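Local coordinates for protein formate dehydrogenase subunit beta (Desulfovibrio gigas, PDB 1H0H) that carries electrons through three [4Fe-4S] clusters as the electron-transfer subunit of a periplasmic enzyme that reversibly oxidises formate to carbon dioxide, at residues V101-T104 / P105-D109; L66-D70 / Q71-C75; L148-A151 / C152-S155; M139-D142 / R143-N146. All coordinates share one frame; numbering follows the deposited sequence.

Contact 1: residues V101-T104 / P105-D109. With SF4 (iron/sulfur cluster), chain N.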
loop_
_atom_site.group_PDB
_atom_site.type_symbol
_atom_site.label_atom_id
_atom_site.label_comp_id
_atom_site.label_asym_id
_atom_site.label_seq_id
_atom_site.Cartn_x
_atom_site.Cartn_y
_atom_site.Cartn_z
ATOM N N VAL B 101 -16.445 -23.462 29.176
ATOM C CA VAL B 101 -16.553 -23.053 30.567
ATOM C C VAL B 101 -17.093 -21.646 30.475
ATOM O O VAL B 101 -16.411 -20.736 30.025
ATOM C CB VAL B 101 -15.187 -23.103 31.275
ATOM C CG1 VAL B 101 -15.277 -22.529 32.677
ATOM C CG2 VAL B 101 -14.668 -24.564 31.308
ATOM N N LEU B 102 -18.338 -21.476 30.874
ATOM C CA LEU B 102 -19.026 -20.236 30.642
ATOM C C LEU B 102 -19.295 -19.433 31.905
ATOM O O LEU B 102 -20.105 -19.835 32.741
ATOM C CB LEU B 102 -20.328 -20.543 29.903
ATOM C CG LEU B 102 -21.279 -19.386 29.585
ATOM C CD1 LEU B 102 -20.604 -18.336 28.696
ATOM C CD2 LEU B 102 -22.501 -19.939 28.898
ATOM N N PHE B 103 -18.596 -18.311 32.066
ATOM C CA PHE B 103 -18.916 -17.436 33.185
ATOM C C PHE B 103 -20.197 -16.720 32.801
ATOM O O PHE B 103 -20.294 -16.147 31.714
ATOM C CB PHE B 103 -17.847 -16.371 33.426
ATOM C CG PHE B 103 -16.728 -16.796 34.333
ATOM C CD1 PHE B 103 -16.170 -18.049 34.243
ATOM C CD2 PHE B 103 -16.200 -15.894 35.243
ATOM C CE1 PHE B 103 -15.119 -18.395 35.042
ATOM C CE2 PHE B 103 -15.140 -16.236 36.051
ATOM C CZ PHE B 103 -14.592 -17.478 35.961
ATOM N N THR B 104 -21.165 -16.738 33.692
ATOM C CA THR B 104 -22.413 -16.044 33.446
ATOM C C THR B 104 -22.500 -14.811 34.343
ATOM O O THR B 104 -21.726 -14.656 35.277
ATOM C CB THR B 104 -23.615 -16.986 33.735
ATOM O OG1 THR B 104 -23.752 -17.203 35.159
ATOM C CG2 THR B 104 -23.373 -18.371 33.215
ATOM N N PRO B 105 -23.446 -13.928 34.073
ATOM C CA PRO B 105 -23.684 -12.785 34.963
ATOM C C PRO B 105 -24.034 -13.228 36.384
ATOM O O PRO B 105 -23.884 -12.415 37.304
ATOM C CB PRO B 105 -24.890 -12.098 34.332
ATOM C CG PRO B 105 -24.754 -12.447 32.867
ATOM C CD PRO B 105 -24.334 -13.914 32.892
ATOM N N LYS B 106 -24.500 -14.460 36.565
ATOM C CA LYS B 106 -24.787 -14.956 37.898
ATOM C C LYS B 106 -23.563 -14.850 38.800
ATOM O O LYS B 106 -23.683 -14.941 40.023
ATOM C CB LYS B 106 -25.317 -16.395 37.876
ATOM C CG LYS B 106 -26.726 -16.552 37.316
ATOM C CD LYS B 106 -27.746 -16.793 38.408
ATOM C CE LYS B 106 -28.657 -17.995 38.076
ATOM N NZ LYS B 106 -28.899 -18.164 36.608
ATOM N N THR B 107 -22.383 -14.673 38.213
ATOM C CA THR B 107 -21.197 -14.471 39.036
ATOM C C THR B 107 -21.323 -13.251 39.933
ATOM O O THR B 107 -20.658 -13.172 40.960
ATOM C CB THR B 107 -19.907 -14.350 38.201
ATOM O OG1 THR B 107 -20.108 -13.440 37.111
ATOM C CG2 THR B 107 -19.557 -15.664 37.560
ATOM N N LYS B 108 -22.164 -12.302 39.545
ATOM C CA LYS B 108 -22.378 -11.099 40.340
ATOM C C LYS B 108 -22.799 -11.404 41.789
ATOM O O LYS B 108 -22.495 -10.632 42.714
ATOM C CB LYS B 108 -23.456 -10.239 39.664
ATOM C CG LYS B 108 -23.577 -8.829 40.211
ATOM C CD LYS B 108 -24.603 -7.994 39.442
ATOM C CE LYS B 108 -25.075 -6.807 40.292
ATOM N NZ LYS B 108 -25.083 -5.527 39.521
ATOM N N ASP B 109 -23.501 -12.521 41.977
ATOM C CA ASP B 109 -24.015 -12.911 43.293
ATOM C C ASP B 109 -23.057 -13.753 44.107
ATOM O O ASP B 109 -23.409 -14.189 45.201
ATOM C CB ASP B 109 -25.305 -13.743 43.187
ATOM C CG ASP B 109 -26.406 -13.055 42.420
ATOM O OD1 ASP B 109 -26.471 -11.809 42.442
ATOM O OD2 ASP B 109 -27.267 -13.709 41.782
HETATM FE FE1 SF4 N . -8.894 -20.397 34.390
HETATM FE FE2 SF4 N . -10.382 -20.595 32.075
HETATM FE FE3 SF4 N . -9.291 -22.921 33.344
HETATM FE FE4 SF4 N . -11.349 -21.527 34.552
HETATM S S1 SF4 N . -11.464 -22.746 32.524
HETATM S S2 SF4 N . -9.550 -22.240 35.579
HETATM S S3 SF4 N . -10.833 -19.312 33.909
HETATM S S4 SF4 N . -8.120 -21.131 32.303
#

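Contact 2: residues L66-D70 / Q71-C75. With SF4 (iron/sulfur cluster), chain N; SF4 (iron/sulfur cluster), chain M.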
loop_
_atom_site.group_PDB
_atom_site.type_symbol
_atom_site.label_atom_id
_atom_site.label_comp_id
_atom_site.label_asym_id
_atom_site.label_seq_id
_atom_site.Cartn_x
_atom_site.Cartn_y
_atom_site.Cartn_z
ATOM N N LEU B 66 8.533 -12.952 20.877
ATOM C CA LEU B 66 7.618 -14.057 21.132
ATOM C C LEU B 66 6.223 -13.588 21.422
ATOM O O LEU B 66 6.013 -12.729 22.272
ATOM C CB LEU B 66 8.107 -14.912 22.307
ATOM C CG LEU B 66 9.544 -15.413 22.161
ATOM C CD1 LEU B 66 9.950 -16.314 23.337
ATOM C CD2 LEU B 66 9.735 -16.139 20.821
ATOM N N PHE B 67 5.276 -14.197 20.734
ATOM C CA PHE B 67 3.885 -13.811 20.815
ATOM C C PHE B 67 3.024 -14.938 21.403
ATOM O O PHE B 67 3.230 -16.103 21.093
ATOM C CB PHE B 67 3.379 -13.450 19.420
ATOM C CG PHE B 67 4.240 -12.438 18.693
ATOM C CD1 PHE B 67 4.699 -11.307 19.336
ATOM C CD2 PHE B 67 4.580 -12.617 17.359
ATOM C CE1 PHE B 67 5.497 -10.383 18.672
ATOM C CE2 PHE B 67 5.378 -11.694 16.692
ATOM C CZ PHE B 67 5.819 -10.560 17.341
ATOM N N PHE B 68 2.030 -14.553 22.193
ATOM C CA PHE B 68 1.128 -15.478 22.877
ATOM C C PHE B 68 -0.275 -14.871 22.925
ATOM O O PHE B 68 -0.545 -13.972 23.723
ATOM C CB PHE B 68 1.657 -15.681 24.307
ATOM C CG PHE B 68 1.159 -16.912 24.982
ATOM C CD1 PHE B 68 1.792 -18.139 24.781
ATOM C CD2 PHE B 68 0.105 -16.851 25.862
ATOM C CE1 PHE B 68 1.330 -19.311 25.439
ATOM C CE2 PHE B 68 -0.358 -18.003 26.499
ATOM C CZ PHE B 68 0.256 -19.226 26.291
ATOM N N PRO B 69 -1.175 -15.332 22.067
ATOM C CA PRO B 69 -2.552 -14.795 22.012
ATOM C C PRO B 69 -3.402 -15.465 23.095
ATOM O O PRO B 69 -4.149 -16.411 22.838
ATOM C CB PRO B 69 -3.050 -15.211 20.626
ATOM C CG PRO B 69 -2.148 -16.253 20.143
ATOM C CD PRO B 69 -0.934 -16.368 21.060
ATOM N N ASP B 70 -3.305 -14.903 24.293
ATOM C CA ASP B 70 -3.839 -15.474 25.510
ATOM C C ASP B 70 -5.366 -15.397 25.594
ATOM O O ASP B 70 -5.983 -14.471 25.078
ATOM C CB ASP B 70 -3.170 -14.746 26.678
ATOM C CG ASP B 70 -3.120 -15.558 27.916
ATOM O OD1 ASP B 70 -3.656 -16.689 27.928
ATOM O OD2 ASP B 70 -2.573 -15.122 28.945
ATOM N N GLN B 71 -5.957 -16.419 26.191
ATOM C CA GLN B 71 -7.384 -16.505 26.429
ATOM C C GLN B 71 -7.568 -17.673 27.414
ATOM O O GLN B 71 -6.645 -18.455 27.641
ATOM C CB GLN B 71 -8.149 -16.809 25.129
ATOM C CG GLN B 71 -7.773 -18.164 24.563
ATOM C CD GLN B 71 -8.542 -18.575 23.288
ATOM O OE1 GLN B 71 -8.010 -18.492 22.180
ATOM N NE2 GLN B 71 -9.775 -19.049 23.457
ATOM N N CYS B 72 -8.776 -17.803 27.954
ATOM C CA CYS B 72 -9.119 -18.916 28.838
ATOM C C CYS B 72 -8.748 -20.252 28.177
ATOM O O CYS B 72 -8.929 -20.416 26.972
ATOM C CB CYS B 72 -10.611 -18.905 29.111
ATOM S SG CYS B 72 -11.212 -20.383 29.933
ATOM N N ARG B 73 -8.273 -21.212 28.959
ATOM C CA ARG B 73 -7.858 -22.505 28.396
ATOM C C ARG B 73 -8.999 -23.507 28.273
ATOM O O ARG B 73 -8.802 -24.582 27.758
ATOM C CB ARG B 73 -6.801 -23.145 29.282
ATOM C CG ARG B 73 -5.613 -22.248 29.556
ATOM C CD ARG B 73 -4.762 -21.875 28.321
ATOM N NE ARG B 73 -3.481 -21.344 28.774
ATOM C CZ ARG B 73 -3.288 -20.085 29.152
ATOM N NH1 ARG B 73 -4.303 -19.202 29.134
ATOM N NH2 ARG B 73 -2.086 -19.714 29.552
ATOM N N HIS B 74 -10.157 -23.151 28.810
ATOM C CA HIS B 74 -11.296 -24.054 28.870
ATOM C C HIS B 74 -10.877 -25.414 29.417
ATOM O O HIS B 74 -11.028 -26.461 28.771
ATOM C CB HIS B 74 -12.028 -24.097 27.530
ATOM C CG HIS B 74 -12.699 -22.806 27.220
ATOM N ND1 HIS B 74 -13.962 -22.500 27.675
ATOM C CD2 HIS B 74 -12.240 -21.692 26.594
ATOM C CE1 HIS B 74 -14.276 -21.273 27.305
ATOM N NE2 HIS B 74 -13.254 -20.767 26.628
ATOM N N CYS B 75 -10.300 -25.343 30.614
ATOM C CA CYS B 75 -9.841 -26.514 31.364
ATOM C C CYS B 75 -10.835 -27.656 31.340
ATOM O O CYS B 75 -12.046 -27.461 31.528
ATOM C CB CYS B 75 -9.570 -26.113 32.811
ATOM S SG CYS B 75 -8.215 -24.942 32.978
HETATM FE FE1 SF4 N . -8.894 -20.397 34.390
HETATM FE FE2 SF4 N . -10.382 -20.595 32.075
HETATM FE FE3 SF4 N . -9.291 -22.921 33.344
HETATM FE FE4 SF4 N . -11.349 -21.527 34.552
HETATM S S1 SF4 N . -11.464 -22.746 32.524
HETATM S S2 SF4 N . -9.550 -22.240 35.579
HETATM S S3 SF4 N . -10.833 -19.312 33.909
HETATM S S4 SF4 N . -8.120 -21.131 32.303
HETATM FE FE1 SF4 M . -14.374 -16.361 21.091
HETATM FE FE2 SF4 M . -11.650 -16.354 20.723
HETATM FE FE3 SF4 M . -12.727 -16.860 23.224
HETATM FE FE4 SF4 M . -12.828 -14.332 22.133
HETATM S S1 SF4 M . -10.945 -15.576 22.676
HETATM S S2 SF4 M . -14.497 -15.504 23.186
HETATM S S3 SF4 M . -13.069 -14.702 19.967
HETATM S S4 SF4 M . -13.090 -18.191 21.428
HETATM O O HOH W 1 -2.480 -17.240 30.819
#

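Contact 3: residues L148-A151 / C152-S155. With SF4 (iron/sulfur cluster), chain M.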
loop_
_atom_site.group_PDB
_atom_site.type_symbol
_atom_site.label_atom_id
_atom_site.label_comp_id
_atom_site.label_asym_id
_atom_site.label_seq_id
_atom_site.Cartn_x
_atom_site.Cartn_y
_atom_site.Cartn_z
ATOM N N LEU B 148 -20.659 -21.772 12.976
ATOM C CA LEU B 148 -19.512 -20.916 12.716
ATOM C C LEU B 148 -18.354 -21.306 13.627
ATOM O O LEU B 148 -18.538 -22.028 14.585
ATOM C CB LEU B 148 -19.873 -19.452 12.965
ATOM C CG LEU B 148 -20.968 -18.871 12.078
ATOM C CD1 LEU B 148 -21.447 -17.528 12.636
ATOM C CD2 LEU B 148 -20.422 -18.694 10.657
ATOM N N ARG B 149 -17.163 -20.824 13.316
ATOM C CA ARG B 149 -15.998 -21.026 14.179
ATOM C C ARG B 149 -15.835 -19.807 15.091
ATOM O O ARG B 149 -16.467 -18.786 14.867
ATOM C CB ARG B 149 -14.747 -21.190 13.328
ATOM C CG ARG B 149 -14.726 -22.447 12.472
ATOM C CD ARG B 149 -13.729 -22.371 11.336
ATOM N NE ARG B 149 -14.124 -21.355 10.357
ATOM C CZ ARG B 149 -13.279 -20.567 9.702
ATOM N NH1 ARG B 149 -11.970 -20.675 9.900
ATOM N NH2 ARG B 149 -13.742 -19.671 8.835
ATOM N N PRO B 150 -15.022 -19.890 16.131
ATOM C CA PRO B 150 -14.773 -18.712 16.966
ATOM C C PRO B 150 -14.259 -17.513 16.182
ATOM O O PRO B 150 -13.576 -17.693 15.175
ATOM C CB PRO B 150 -13.729 -19.204 17.963
ATOM C CG PRO B 150 -14.090 -20.675 18.114
ATOM C CD PRO B 150 -14.413 -21.112 16.693
ATOM N N ALA B 151 -14.608 -16.318 16.645
ATOM C CA ALA B 151 -14.201 -15.081 15.983
ATOM C C ALA B 151 -12.691 -14.935 15.843
ATOM O O ALA B 151 -12.203 -14.455 14.814
ATOM C CB ALA B 151 -14.753 -13.924 16.680
ATOM N N CYS B 152 -11.952 -15.321 16.879
ATOM C CA CYS B 152 -10.513 -15.212 16.803
ATOM C C CYS B 152 -9.928 -16.166 15.774
ATOM O O CYS B 152 -8.995 -15.816 15.064
ATOM C CB CYS B 152 -9.851 -15.415 18.176
ATOM S SG CYS B 152 -10.330 -16.980 18.932
ATOM N N VAL B 153 -10.458 -17.369 15.709
ATOM C CA VAL B 153 -9.990 -18.379 14.771
ATOM C C VAL B 153 -10.277 -17.969 13.350
ATOM O O VAL B 153 -9.409 -18.026 12.488
ATOM C CB VAL B 153 -10.666 -19.731 15.076
ATOM C CG1 VAL B 153 -10.384 -20.734 13.962
ATOM C CG2 VAL B 153 -10.210 -20.245 16.452
ATOM N N THR B 154 -11.506 -17.546 13.093
ATOM C CA THR B 154 -11.872 -17.057 11.776
ATOM C C THR B 154 -10.978 -15.885 11.340
ATOM O O THR B 154 -10.580 -15.778 10.168
ATOM C CB THR B 154 -13.340 -16.616 11.819
ATOM O OG1 THR B 154 -14.161 -17.761 12.114
ATOM C CG2 THR B 154 -13.842 -16.179 10.441
ATOM N N SER B 155 -10.664 -15.010 12.281
ATOM C CA SER B 155 -9.902 -13.820 11.948
ATOM C C SER B 155 -8.422 -14.083 11.616
ATOM O O SER B 155 -7.794 -13.299 10.932
ATOM C CB SER B 155 -9.984 -12.775 13.078
ATOM O OG SER B 155 -9.630 -11.486 12.548
HETATM FE FE1 SF4 M . -14.374 -16.361 21.091
HETATM FE FE2 SF4 M . -11.650 -16.354 20.723
HETATM FE FE3 SF4 M . -12.727 -16.860 23.224
HETATM FE FE4 SF4 M . -12.828 -14.332 22.133
HETATM S S1 SF4 M . -10.945 -15.576 22.676
HETATM S S2 SF4 M . -14.497 -15.504 23.186
HETATM S S3 SF4 M . -13.069 -14.702 19.967
HETATM S S4 SF4 M . -13.090 -18.191 21.428
HETATM O O HOH W 2 -16.521 -18.569 11.543
#

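Contact 4: residues M139-D142 / R143-N146. With SF4 (iron/sulfur cluster), chain M.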
loop_
_atom_site.group_PDB
_atom_site.type_symbol
_atom_site.label_atom_id
_atom_site.label_comp_id
_atom_site.label_asym_id
_atom_site.label_seq_id
_atom_site.Cartn_x
_atom_site.Cartn_y
_atom_site.Cartn_z
ATOM N N MET B 139 -15.636 -19.018 24.533
ATOM C CA MET B 139 -15.435 -19.940 23.411
ATOM C C MET B 139 -16.343 -19.570 22.229
ATOM O O MET B 139 -16.636 -20.417 21.391
ATOM C CB MET B 139 -15.715 -21.405 23.861
ATOM C CG MET B 139 -14.974 -22.480 23.070
ATOM S SD MET B 139 -15.457 -24.221 23.370
ATOM C CE MET B 139 -14.338 -24.731 24.637
ATOM N N CYS B 140 -16.795 -18.324 22.164
ATOM C CA CYS B 140 -17.763 -17.946 21.149
ATOM C C CYS B 140 -18.883 -18.999 21.090
ATOM O O CYS B 140 -19.245 -19.514 20.007
ATOM C CB CYS B 140 -17.067 -17.808 19.772
ATOM S SG CYS B 140 -16.095 -16.313 19.583
ATOM N N ILE B 141 -19.444 -19.321 22.259
ATOM C CA ILE B 141 -20.442 -20.361 22.345
ATOM C C ILE B 141 -21.585 -20.205 21.327
ATOM O O ILE B 141 -22.020 -21.190 20.728
ATOM C CB ILE B 141 -20.961 -20.516 23.814
ATOM C CG1 ILE B 141 -21.867 -21.749 23.950
ATOM C CG2 ILE B 141 -21.709 -19.303 24.242
ATOM C CD1 ILE B 141 -21.204 -23.031 23.561
ATOM N N ASP B 142 -22.074 -18.981 21.131
ATOM C CA ASP B 142 -23.121 -18.747 20.156
ATOM C C ASP B 142 -22.732 -19.069 18.715
ATOM O O ASP B 142 -23.536 -19.647 17.969
ATOM C CB ASP B 142 -23.660 -17.316 20.225
ATOM C CG ASP B 142 -22.581 -16.273 20.096
ATOM O OD1 ASP B 142 -21.388 -16.539 20.439
ATOM O OD2 ASP B 142 -22.848 -15.123 19.691
ATOM N N ARG B 143 -21.522 -18.694 18.316
ATOM C CA ARG B 143 -21.055 -19.014 16.972
ATOM C C ARG B 143 -20.882 -20.525 16.770
ATOM O O ARG B 143 -21.295 -21.064 15.746
ATOM C CB ARG B 143 -19.702 -18.338 16.703
ATOM C CG ARG B 143 -19.766 -16.820 16.638
ATOM C CD ARG B 143 -18.410 -16.142 16.432
ATOM N NE ARG B 143 -17.904 -16.361 15.089
ATOM C CZ ARG B 143 -18.212 -15.600 14.032
ATOM N NH1 ARG B 143 -19.027 -14.558 14.146
ATOM N NH2 ARG B 143 -17.685 -15.873 12.842
ATOM N N ILE B 144 -20.292 -21.202 17.757
ATOM C CA ILE B 144 -19.938 -22.602 17.580
ATOM C C ILE B 144 -21.115 -23.573 17.646
ATOM O O ILE B 144 -21.006 -24.733 17.255
ATOM C CB ILE B 144 -18.769 -23.039 18.507
ATOM C CG1 ILE B 144 -19.138 -23.008 19.994
ATOM C CG2 ILE B 144 -17.553 -22.220 18.258
ATOM C CD1 ILE B 144 -17.976 -23.573 20.853
ATOM N N THR B 145 -22.246 -23.085 18.130
ATOM C CA THR B 145 -23.439 -23.898 18.169
ATOM C C THR B 145 -24.353 -23.436 17.060
ATOM O O THR B 145 -25.478 -23.901 16.963
ATOM C CB THR B 145 -24.143 -23.782 19.538
ATOM O OG1 THR B 145 -24.389 -22.398 19.826
ATOM C CG2 THR B 145 -23.218 -24.204 20.646
ATOM N N ASN B 146 -23.864 -22.540 16.207
ATOM C CA ASN B 146 -24.658 -22.043 15.075
ATOM C C ASN B 146 -23.908 -22.146 13.741
ATOM O O ASN B 146 -24.099 -21.318 12.850
ATOM C CB ASN B 146 -25.143 -20.600 15.304
ATOM C CG ASN B 146 -26.353 -20.531 16.215
ATOM O OD1 ASN B 146 -27.468 -20.851 15.804
ATOM N ND2 ASN B 146 -26.137 -20.134 17.469
HETATM FE FE1 SF4 M . -14.374 -16.361 21.091
HETATM FE FE2 SF4 M . -11.650 -16.354 20.723
HETATM FE FE3 SF4 M . -12.727 -16.860 23.224
HETATM FE FE4 SF4 M . -12.828 -14.332 22.133
HETATM S S1 SF4 M . -10.945 -15.576 22.676
HETATM S S2 SF4 M . -14.497 -15.504 23.186
HETATM S S3 SF4 M . -13.069 -14.702 19.967
HETATM S S4 SF4 M . -13.090 -18.191 21.428
#

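Contact 1: residues V101-T104 / P105-D109
At the turn that leads from strand 101-103 into the 3-10 segment 105-109, Thr-104 and Thr-107 meet through one carbonyl. The hydroxyl OG1 of Thr-107 donates to Thr-104 O at 2.7 Å, arriving almost in line with the C=O (angle 161°). Its torsion (chi1 47°) sets OG1 between the backbone N and the carbonyl carbon, facing back to the start of the turn. OG1 also takes the backbone N-H of Met-134, which ties the turn to strand 134-135. Threonine suits this place because its methyl, CG2, covers the apolar side, 4.1 Å from CD2 of the Phe-103 ring.

Thr-104 plays a different part. Its OG1 pairs mainly with Ala-91 O, just before strand 92-94, and receives only a weak bond from the backbone N of Lys-106 at 3.2 Å. Strand 101-103 pairs antiparallel with strand 92-94, beside the cluster bound by Cys-72, Cys-75, Cys-80 and Cys-120. Phe-103 packs on the ligand Cys-80, while Val-101 borders the cluster itself, its CG1 3.8 Å from the inorganic sulfide S1, an apolar wall beside the cubane. Pro-105, with its ring-fixed phi, suits the first position of the 3-10 turn, and the chain of Lys-106 leads outward.

Contact 2: residues L66-D70 / Q71-C75
Asp-70 and Arg-73 meet where strand 62-70 runs into a cysteine-bearing cluster loop, whose Cys-72 and Cys-75 form the C-x-x-C part of a ferredoxin-like [4Fe-4S] motif.

The charged contact is a salt bridge of 2.9 Å between Asp-70 OD1 and Arg-73 NH1. As a hydrogen bond it is weak (angle 120°), and the carboxylate and guanidinium planes, 68° apart, do not meet as a coplanar pair. A water lies 2.8 Å from Asp-70 OD2 and accepts from Arg-73 NH2 at the guanidinium edge. OD2 has a further salt bridge to Arg-53, so the aspartate is held between two arginines, which would probably favour its charged form.

Two more weak hydrogen bonds fold the chain here: the backbone N of Gln-71 reaches Asp-70 OD1, and Arg-73 NH1 reaches Gln-71 O. A bend at chi2 (-64°) folds the arginine back over the loop.

In ring packing, Arg-73 NH2 lies at the edge of the Phe-68 ring, near its plane, 3.9 Å from CE2. The ring also stacks on Phe-199.

Gln-71 reaches the cluster of Cys-137, Cys-140 and Cys-152: its NE2 comes within 3.7 Å of FE3 there, while OE1 accepts from Lys-50. Two thiolates bind the Cys-72/Cys-75 cluster. Cys-75 SG holds its FE3, and Cys-72 SG, bound to its FE2 at 2.3 Å, accepts the backbone N-H of His-74, whose imidazole face lies beneath the sulfur.

Contact 3: residues L148-A151 / C152-S155
Thr-154 N donates to Pro-150 O over 2.9 Å and almost straight (177°), and Ser-155 N follows with a more tilted bond to Ala-151 O, so the chain passes from an extended loop into the first turn of helix 151-155. This turn carries Cys-152, a ligand in one of the protein's ferredoxin-type cluster motifs. Pro-150 occupies the N-cap position, where its ring restricts phi and where no preceding helical turn needs its missing N-H.

The side chain of Thr-154 turns back onto the loop. Its OG1, opposite the carbonyl carbon and beside the backbone N (chi1 -63°), lies 3.1 Å from Pro-150 O and 2.6 Å from a water that also accepts from the backbone N of Arg-149. The water thus bridges the loop to the helix. The single hydroxyl proton may serve either neighbour.

In one of its two modelled conformers, and so less surely, Arg-149 crosses Thr-154 at about a right angle, with OG1 over the centre of one face of its guanidinium, 3.7 Å above the plane. That contact is made over a face, away from the in-plane N-H groups. CB of Arg-149 lies 3.7 Å from the same Thr-154 OG1.

Beside the cluster, small and apolar groups fit closely. CB of Pro-150 packs on CG2 of Val-153 at 4.0 Å and also faces the sulfide S4, while the methyl of Ala-151 lies near S3. Ser-155 OG bonds to the backbone of the other protein chain. Cys-152 holds its sulfur between backbone N and carbonyl carbon (chi1 55°), which carries SG to the iron FE2 at 2.3 Å.

Contact 4: residues M139-D142 / R143-N146
In the cluster-binding turn and short helix that follow Cys-137, Met-139 and Ile-144 close over the start of helix 141-144, with Cys-140 at the N-cap. The segment belongs to a ferredoxin-type [4Fe-4S] motif in which Cys-137, Cys-140 and Cys-152 share a cluster with Cys-21.

Cys-140 SG binds the iron FE1 at 2.3 Å, and its carbonyl receives the N-H of Ile-144 in a nearly straight helical bond. CD of Arg-143 lies against the thiolate sulfur at 3.9 Å, so an aliphatic part of the arginine shields it. The charged end goes elsewhere: NE donates to Arg-149 O, the guanidinium makes a cation-pi contact with Trp-24, and NH2 pairs with an acidic side chain of the other protein subunit.

Elsewhere on the turn, the side chains of Ile-144 and Met-139 cross at about a right angle, CD1 meeting SD at 3.6 Å. Methionine suits this spot, since the unbranched thioether reaches both Ile-144 and His-74. CD1 of Ile-141 touches CG2 of Thr-145 at 3.7 Å.

Two side chains finish the helix by bonding to its last carbonyls. Thr-145 OG1, placed between backbone N and carbonyl carbon (chi1 54°), donates to Ile-141 O at 2.8 Å. Asn-146 ND2 also bonds to the backbone of the other protein chain, and it donates to Asp-142 O at 2.7 Å (angle 168°), lying in the carbonyl plane, with the acceptor 2° out of the amide plane.

Overall arrangement
Along the chain the order is contact 2, contact 1, contact 4 and contact 3, all inside the 4Fe-4S dicluster domain. Contact 2 sits near the centre of the subunit, about 3 Å from it between centres, and lies beside all three clusters, Pro-69 touching the one that the other contacts do not line. With contact 1, about 20 Å away between centres, it shares one cluster, and Val-101 N meets His-74 ND1. With contacts 3 and 4 it shares another. Contacts 3 and 4 are only about 9 Å apart between centres, on the successive helices 141-144 and 151-155, where Leu-148 N also reaches Arg-143 O. The loop 71-75 therefore lies between neighbouring clusters, consistent with electron transfer through the subunit.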